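Local atomic coordinates of BH1974 protein (Bacillus halodurans, PDB entry 3ON5), a protein that belongs to the XdhC/CoxI family and probably assists the maturation of molybdenum-containing hydroxylases such as xanthine dehydrogenase, with a Rossmann-type C-terminal domain. Residues Y224-D229 / A243-V248; I203-G208 / D253-F258. All blocks are in the same frame, centred on the assembly; numbering follows the deposited sequence.

Contact 1: Y224-D229 / A243-V248; sequences YTVVTD and ADEIIV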
ATOM      1  N   TYR A 224      29.980  -6.179  -4.251  1.00 43.49           N
ATOM      2  CA  TYR A 224      30.547  -5.338  -3.195  1.00 42.00           C
ATOM      3  C   TYR A 224      31.231  -4.200  -3.942  1.00 44.03           C
ATOM      4  O   TYR A 224      32.107  -4.474  -4.760  1.00 44.92           O
ATOM      5  CB  TYR A 224      31.473  -6.128  -2.263  1.00 42.05           C
ATOM      6  CG  TYR A 224      31.994  -5.318  -1.096  1.00 41.61           C
ATOM      7  CD1 TYR A 224      31.311  -5.287   0.114  1.00 41.61           C
ATOM      8  CD2 TYR A 224      33.205  -4.621  -1.184  1.00 42.84           C
ATOM      9  CE1 TYR A 224      31.814  -4.586   1.209  1.00 41.07           C
ATOM     10  CE2 TYR A 224      33.705  -3.899  -0.104  1.00 43.24           C
ATOM     11  CZ  TYR A 224      33.008  -3.890   1.091  1.00 48.13           C
ATOM     12  OH  TYR A 224      33.494  -3.200   2.160  1.00 50.34           O
ATOM     13  N   THR A 225      30.749  -2.961  -3.785  1.00 38.44           N
ATOM     14  CA  THR A 225      31.277  -1.852  -4.565  1.00 38.49           C
ATOM     15  C   THR A 225      32.178  -0.939  -3.724  1.00 42.36           C
ATOM     16  O   THR A 225      31.815  -0.519  -2.621  1.00 40.86           O
ATOM     17  CB  THR A 225      30.147  -1.034  -5.208  1.00 42.84           C
ATOM     18  OG1 THR A 225      29.211  -0.685  -4.197  1.00 42.82           O
ATOM     19  CG2 THR A 225      29.426  -1.800  -6.329  1.00 40.86           C
ATOM     20  N   VAL A 226      33.375  -0.657  -4.287  1.00 39.07           N
ATOM     21  CA  VAL A 226      34.380   0.257  -3.756  1.00 39.98           C
ATOM     22  C   VAL A 226      34.568   1.356  -4.806  1.00 45.07           C
ATOM     23  O   VAL A 226      34.888   1.067  -5.962  1.00 46.32           O
ATOM     24  CB  VAL A 226      35.740  -0.422  -3.342  1.00 44.11           C
ATOM     25  CG1 VAL A 226      36.792   0.611  -2.939  1.00 44.14           C
ATOM     26  CG2 VAL A 226      35.534  -1.436  -2.223  1.00 43.15           C
ATOM     27  N   VAL A 227      34.317   2.603  -4.406  1.00 40.10           N
ATOM     28  CA  VAL A 227      34.496   3.801  -5.228  1.00 39.29           C
ATOM     29  C   VAL A 227      35.669   4.554  -4.689  1.00 43.49           C
ATOM     30  O   VAL A 227      35.708   4.833  -3.485  1.00 43.15           O
ATOM     31  CB  VAL A 227      33.237   4.704  -5.291  1.00 41.89           C
ATOM     32  CG1 VAL A 227      33.501   5.953  -6.140  1.00 42.88           C
ATOM     33  CG2 VAL A 227      32.025   3.937  -5.797  1.00 40.02           C
ATOM     34  N   THR A 228      36.631   4.891  -5.560  1.00 40.25           N
ATOM     35  CA  THR A 228      37.795   5.682  -5.158  1.00 39.37           C
ATOM     36  C   THR A 228      38.051   6.772  -6.225  1.00 41.79           C
ATOM     37  O   THR A 228      37.888   6.550  -7.432  1.00 39.57           O
ATOM     38  CB  THR A 228      39.023   4.818  -4.885  1.00 43.99           C
ATOM     39  OG1 THR A 228      40.131   5.663  -4.520  1.00 49.31           O
ATOM     40  CG2 THR A 228      39.379   3.887  -6.038  1.00 40.28           C
ATOM     41  N   ASP A 229      38.374   7.972  -5.728  1.00 39.20           N
ATOM     42  CA  ASP A 229      38.690   9.181  -6.483  1.00 40.45           C
ATOM     43  C   ASP A 229      39.476  10.116  -5.553  1.00 47.02           C
ATOM     44  O   ASP A 229      39.437   9.950  -4.331  1.00 45.01           O
ATOM     45  CB  ASP A 229      37.413   9.826  -7.039  1.00 42.12           C
ATOM     46  CG  ASP A 229      37.619  10.888  -8.106  1.00 50.78           C
ATOM     47  OD1 ASP A 229      38.033  12.005  -7.756  1.00 49.05           O
ATOM     48  OD2 ASP A 229      37.254  10.635  -9.272  1.00 57.69           O
ATOM     49  N   ALA A 243      27.167   2.316  -2.478  1.00 44.91           N
ATOM     50  CA  ALA A 243      28.578   1.955  -2.395  1.00 43.30           C
ATOM     51  C   ALA A 243      28.899   1.489  -1.004  1.00 46.20           C
ATOM     52  O   ALA A 243      28.477   2.117  -0.031  1.00 47.28           O
ATOM     53  CB  ALA A 243      29.477   3.129  -2.784  1.00 44.56           C
ATOM     54  N   ASP A 244      29.612   0.369  -0.907  1.00 40.31           N
ATOM     55  CA  ASP A 244      30.025  -0.231   0.352  1.00 39.04           C
ATOM     56  C   ASP A 244      31.188   0.569   0.948  1.00 44.84           C
ATOM     57  O   ASP A 244      31.235   0.784   2.156  1.00 46.09           O
ATOM     58  CB  ASP A 244      30.400  -1.686   0.122  1.00 40.19           C
ATOM     59  CG  ASP A 244      29.224  -2.501  -0.376  1.00 50.82           C
ATOM     60  OD1 ASP A 244      28.429  -2.967   0.470  1.00 50.22           O
ATOM     61  OD2 ASP A 244      29.045  -2.597  -1.622  1.00 59.50           O
ATOM     62  N   GLU A 245      32.100   1.048   0.094  1.00 40.57           N
ATOM     63  CA  GLU A 245      33.233   1.883   0.485  1.00 39.14           C
ATOM     64  C   GLU A 245      33.432   2.998  -0.504  1.00 41.91           C
ATOM     65  O   GLU A 245      33.336   2.773  -1.708  1.00 42.63           O
ATOM     66  CB  GLU A 245      34.542   1.075   0.607  1.00 40.34           C
ATOM     67  CG  GLU A 245      34.574   0.028   1.702  1.00 45.69           C
ATOM     68  CD  GLU A 245      35.892  -0.721   1.799  1.00 64.29           C
ATOM     69  OE1 GLU A 245      36.932  -0.063   2.033  1.00 67.68           O
ATOM     70  OE2 GLU A 245      35.874  -1.972   1.695  1.00 50.12           O
ATOM     71  N   ILE A 246      33.703   4.196   0.006  1.00 37.62           N
ATOM     72  CA  ILE A 246      34.068   5.378  -0.767  1.00 38.07           C
ATOM     73  C   ILE A 246      35.425   5.809  -0.193  1.00 43.26           C
ATOM     74  O   ILE A 246      35.462   6.222   0.968  1.00 45.24           O
ATOM     75  CB  ILE A 246      32.982   6.510  -0.776  1.00 40.88           C
ATOM     76  CG1 ILE A 246      31.557   6.000  -1.084  1.00 38.94           C
ATOM     77  CG2 ILE A 246      33.395   7.664  -1.708  1.00 43.46           C
ATOM     78  CD1 ILE A 246      30.461   7.028  -0.832  1.00 39.34           C
ATOM     79  N   ILE A 247      36.534   5.636  -0.936  1.00 37.80           N
ATOM     80  CA  ILE A 247      37.872   5.984  -0.414  1.00 37.80           C
ATOM     81  C   ILE A 247      38.457   7.192  -1.205  1.00 40.86           C
ATOM     82  O   ILE A 247      38.758   7.073  -2.394  1.00 40.62           O
ATOM     83  CB  ILE A 247      38.796   4.739  -0.466  1.00 40.56           C
ATOM     84  CG1 ILE A 247      38.195   3.621   0.433  1.00 40.01           C
ATOM     85  CG2 ILE A 247      40.230   5.091  -0.063  1.00 41.16           C
ATOM     86  CD1 ILE A 247      38.640   2.188   0.155  1.00 45.83           C
ATOM     87  N   VAL A 248      38.611   8.348  -0.524  1.00 36.98           N
ATOM     88  CA  VAL A 248      39.118   9.579  -1.150  1.00 37.29           C
ATOM     89  C   VAL A 248      40.658   9.575  -1.035  1.00 45.07           C
ATOM     90  O   VAL A 248      41.206   9.765   0.043  1.00 47.07           O
ATOM     91  CB  VAL A 248      38.488  10.886  -0.586  1.00 39.59           C
ATOM     92  CG1 VAL A 248      38.922  12.095  -1.392  1.00 40.57           C
ATOM     93  CG2 VAL A 248      36.977  10.813  -0.578  1.00 37.60           C
TER
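Tyr224 and Asp244 stack where two parallel strands begin to pair. From CB of Tyr224 the side chain leaves with CG anti to the backbone N (chi1 -176°), laying the ring along the start of 243-248. CG and CD1 face the carboxylate of Asp244, its plane 17° from that of the ring. Asp244 CB lies over the ring face, 3.6 Å from its centroid, a CH-pi contact, with Tyr224 CE1 and CZ beneath it at 3.4 and 3.5 Å. CE2 lies 3.4 Å from Glu245 OE2, and at the ring's edge Tyr224 OH donates to the same OE2 (2.7 Å), met on its anti side. A phenylalanine here, lacking the hydroxyl, would probably leave the Glu245 carboxylate without this donor and freer to swing. Asp244 OD2 is gripped by Thr225 N (2.8 Å) and Thr225 OG1 from opposite faces of the carboxylate plane. Thr225 O accepts from the backbone N of Asp244 and Glu245. Val227 N binds Glu245 O, and Thr228 OG1 donates to Ile247 O. Val226 CG1 meets Ile247 CD1 on the face that also carries Glu245 and Thr228. This parallel ladder joins strand 245-248, outermost in the chain's six-stranded sheet, to strand 223-229 of a Rossmann-type fold.

Contact 2: I203-G208 / D253-F258; sequences IIFGAG and DFLRKF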
ATOM      1  N   ILE A 203      35.827  -2.828  -7.932  1.00 39.99           N
ATOM      2  CA  ILE A 203      36.654  -1.692  -7.544  1.00 39.36           C
ATOM      3  C   ILE A 203      36.606  -0.689  -8.688  1.00 42.53           C
ATOM      4  O   ILE A 203      37.126  -0.952  -9.777  1.00 43.26           O
ATOM      5  CB  ILE A 203      38.094  -2.158  -7.180  1.00 43.27           C
ATOM      6  CG1 ILE A 203      38.043  -3.337  -6.178  1.00 42.62           C
ATOM      7  CG2 ILE A 203      38.948  -0.970  -6.653  1.00 44.22           C
ATOM      8  CD1 ILE A 203      39.285  -4.050  -5.896  1.00 59.63           C
ATOM      9  N   ILE A 204      35.943   0.456  -8.437  1.00 37.84           N
ATOM     10  CA  ILE A 204      35.728   1.519  -9.421  1.00 37.37           C
ATOM     11  C   ILE A 204      36.664   2.702  -9.146  1.00 44.08           C
ATOM     12  O   ILE A 204      36.639   3.296  -8.063  1.00 45.01           O
ATOM     13  CB  ILE A 204      34.252   1.972  -9.430  1.00 37.99           C
ATOM     14  CG1 ILE A 204      33.304   0.764  -9.638  1.00 36.26           C
ATOM     15  CG2 ILE A 204      34.042   3.039 -10.504  1.00 40.00           C
ATOM     16  CD1 ILE A 204      31.825   1.006  -9.320  1.00 38.42           C
ATOM     17  N   PHE A 205      37.493   3.020 -10.145  1.00 41.88           N
ATOM     18  CA  PHE A 205      38.403   4.155 -10.153  1.00 42.77           C
ATOM     19  C   PHE A 205      37.734   5.291 -10.902  1.00 48.61           C
ATOM     20  O   PHE A 205      37.565   5.219 -12.123  1.00 48.31           O
ATOM     21  CB  PHE A 205      39.756   3.785 -10.762  1.00 45.56           C
ATOM     22  CG  PHE A 205      40.608   2.907  -9.882  1.00 46.53           C
ATOM     23  CD1 PHE A 205      41.462   3.464  -8.941  1.00 48.98           C
ATOM     24  CD2 PHE A 205      40.588   1.524 -10.021  1.00 47.84           C
ATOM     25  CE1 PHE A 205      42.262   2.659  -8.138  1.00 48.83           C
ATOM     26  CE2 PHE A 205      41.386   0.718  -9.212  1.00 49.73           C
ATOM     27  CZ  PHE A 205      42.219   1.291  -8.278  1.00 47.52           C
ATOM     28  N   GLY A 206      37.277   6.284 -10.143  1.00 45.56           N
ATOM     29  CA  GLY A 206      36.579   7.445 -10.666  1.00 45.92           C
ATOM     30  C   GLY A 206      35.268   7.665  -9.948  1.00 50.91           C
ATOM     31  O   GLY A 206      34.573   6.702  -9.618  1.00 48.85           O
ATOM     32  N   ALA A 207      34.942   8.936  -9.660  1.00 50.52           N
ATOM     33  CA  ALA A 207      33.695   9.296  -8.993  1.00 50.60           C
ATOM     34  C   ALA A 207      32.962  10.429  -9.763  1.00 58.56           C
ATOM     35  O   ALA A 207      32.247  11.235  -9.161  1.00 59.73           O
ATOM     36  CB  ALA A 207      33.960   9.701  -7.553  1.00 50.77           C
ATOM     37  N   GLY A 208      33.087  10.423 -11.092  1.00 56.54           N
ATOM     38  CA  GLY A 208      32.393  11.361 -11.969  1.00 58.13           C
ATOM     39  C   GLY A 208      30.892  11.118 -11.990  1.00 62.78           C
ATOM     40  O   GLY A 208      30.436  10.082 -11.499  1.00 60.21           O
ATOM     41  N   ASP A 253      48.114   6.184  -4.047  1.00 52.76           N
ATOM     42  CA  ASP A 253      47.993   5.935  -2.613  1.00 51.75           C
ATOM     43  C   ASP A 253      47.035   4.812  -2.370  1.00 51.62           C
ATOM     44  O   ASP A 253      47.304   3.973  -1.531  1.00 50.12           O
ATOM     45  CB  ASP A 253      47.535   7.184  -1.875  1.00 54.59           C
ATOM     46  CG  ASP A 253      48.578   8.256  -1.793  1.00 73.46           C
ATOM     47  OD1 ASP A 253      49.736   7.930  -1.459  1.00 78.87           O
ATOM     48  OD2 ASP A 253      48.220   9.434  -1.963  1.00 82.70           O
ATOM     49  N   PHE A 254      45.917   4.793  -3.102  1.00 47.59           N
ATOM     50  CA  PHE A 254      44.925   3.739  -2.995  1.00 45.97           C
ATOM     51  C   PHE A 254      45.559   2.380  -3.271  1.00 50.26           C
ATOM     52  O   PHE A 254      45.458   1.502  -2.428  1.00 49.22           O
ATOM     53  CB  PHE A 254      43.768   3.991  -3.954  1.00 46.32           C
ATOM     54  CG  PHE A 254      42.679   2.958  -3.876  1.00 45.74           C
ATOM     55  CD1 PHE A 254      41.619   3.106  -2.983  1.00 47.44           C
ATOM     56  CD2 PHE A 254      42.678   1.863  -4.730  1.00 46.88           C
ATOM     57  CE1 PHE A 254      40.584   2.169  -2.941  1.00 46.64           C
ATOM     58  CE2 PHE A 254      41.654   0.922  -4.678  1.00 48.66           C
ATOM     59  CZ  PHE A 254      40.600   1.090  -3.800  1.00 45.42           C
ATOM     60  N   LEU A 255      46.267   2.242  -4.405  1.00 47.67           N
ATOM     61  CA  LEU A 255      46.932   1.011  -4.859  1.00 47.55           C
ATOM     62  C   LEU A 255      48.008   0.558  -3.862  1.00 53.28           C
ATOM     63  O   LEU A 255      48.209  -0.646  -3.678  1.00 54.85           O
ATOM     64  CB  LEU A 255      47.550   1.209  -6.248  1.00 47.85           C
ATOM     65  CG  LEU A 255      46.541   1.456  -7.380  1.00 50.03           C
ATOM     66  CD1 LEU A 255      47.215   2.027  -8.585  1.00 50.39           C
ATOM     67  CD2 LEU A 255      45.684   0.235  -7.697  1.00 50.11           C
ATOM     68  N   ARG A 256      48.653   1.503  -3.180  1.00 49.31           N
ATOM     69  CA  ARG A 256      49.628   1.164  -2.146  1.00 49.82           C
ATOM     70  C   ARG A 256      48.918   0.580  -0.903  1.00 56.80           C
ATOM     71  O   ARG A 256      49.337  -0.450  -0.385  1.00 58.87           O
ATOM     72  CB  ARG A 256      50.464   2.393  -1.746  1.00 44.30           C
ATOM     73  CG  ARG A 256      51.579   2.043  -0.772  1.00 54.71           C
ATOM     74  CD  ARG A 256      52.319   3.224  -0.161  1.00 62.14           C
ATOM     75  NE  ARG A 256      51.535   3.901   0.878  1.00 67.18           N
ATOM     76  CZ  ARG A 256      50.937   5.077   0.728  1.00 75.89           C
ATOM     77  NH1 ARG A 256      51.070   5.759  -0.401  1.00 63.25           N
ATOM     78  NH2 ARG A 256      50.248   5.609   1.731  1.00 63.90           N
ATOM     79  N   LYS A 257      47.836   1.231  -0.456  1.00 51.97           N
ATOM     80  CA  LYS A 257      47.136   0.934   0.773  1.00 50.97           C
ATOM     81  C   LYS A 257      46.083  -0.182   0.614  1.00 56.21           C
ATOM     82  O   LYS A 257      46.099  -1.101   1.424  1.00 56.31           O
ATOM     83  CB  LYS A 257      46.473   2.217   1.302  1.00 51.77           C
ATOM     84  CG  LYS A 257      47.514   3.231   1.822  1.00 56.71           C
ATOM     85  CD  LYS A 257      47.103   4.732   1.733  1.00 71.12           C
ATOM     86  CE  LYS A 257      46.069   5.275   2.692  1.00 82.74           C
ATOM     87  NZ  LYS A 257      45.909   6.750   2.542  1.00 89.93           N
ATOM     88  N   PHE A 258      45.178  -0.111  -0.385  1.00 53.71           N
ATOM     89  CA  PHE A 258      44.079  -1.078  -0.570  1.00 52.07           C
ATOM     90  C   PHE A 258      44.529  -2.282  -1.399  1.00 58.24           C
ATOM     91  O   PHE A 258      44.929  -2.143  -2.554  1.00 57.68           O
ATOM     92  CB  PHE A 258      42.884  -0.391  -1.241  1.00 52.25           C
ATOM     93  CG  PHE A 258      41.589  -1.181  -1.340  1.00 52.40           C
ATOM     94  CD1 PHE A 258      41.394  -2.103  -2.368  1.00 55.16           C
ATOM     95  CD2 PHE A 258      40.505  -0.885  -0.508  1.00 51.20           C
ATOM     96  CE1 PHE A 258      40.182  -2.782  -2.494  1.00 53.66           C
ATOM     97  CE2 PHE A 258      39.294  -1.560  -0.641  1.00 51.87           C
ATOM     98  CZ  PHE A 258      39.145  -2.510  -1.623  1.00 50.13           C
TER
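Phe254 and Phe205 meet where a helix packs on the parallel sheet of the Rossmann-type domain, the layered alpha/beta arrangement in which apolar side chains pack between strand and helix. The short axes of strand 203-205 and helix 253-257 are 12.0 Å apart and run at 157°, roughly antiparallel, and large apolar side chains span that distance. Asp253 opens the segment on the outer side of the helix, where its OD1 takes a salt bridge from Arg256 NH1, one turn of helix being enough to bring the two together. Next comes Phe254, aimed at the strand. With CG anti to the backbone N (chi1 -178°), its ring meets two side chains along one side: CD2 approaches CE1 of Phe205 at 3.5 Å, and CE2 lies 3.8 Å from CG2 of Ile203. The Phe205 and Phe254 rings are nearly perpendicular, their planes at 83° and centroids 5.2 Å apart, in an oblique meeting. Leu255 sends CD2 to the tip of the same Phe205 ring, 3.7 Å from its CZ. Lys257 turns outward and forms a salt bridge with Asp249. Phe258, the first residue to leave helical backbone angles, turns back to the sheet; its CB sits over the centre of the Phe254 ring, and its own ring also touches Val226 of strand 223-229 and Ile247 of strand 245-248. Across from it, Ile203 CD1 lies 3.7 Å from Phe258 CE1.

Both contacts reach the same parallel sheet, their centres about 8 Å apart. Strand 223-229 pairs with 245-248 on one side and 200-205 on the other: Val226 O lies 2.8 Å from Ile204 N and Thr228 O 2.8 Å from Gly206 N, both probable hydrogen bonds. Strand 245-248 is followed by helix 251-257, which turns back over the sheet, so Phe254 touches Val226 and Thr228 of contact 1; Thr228 OG1 is 3.3 Å from Phe254 CD1. At the strand ends, Asp229 OD2 binds Ala207 N and forms a salt bridge with Arg231, tying strand 223-229 to the glycine-containing turn at 206-208, a position consistent with that of the nucleotide-binding loop in Rossmann folds.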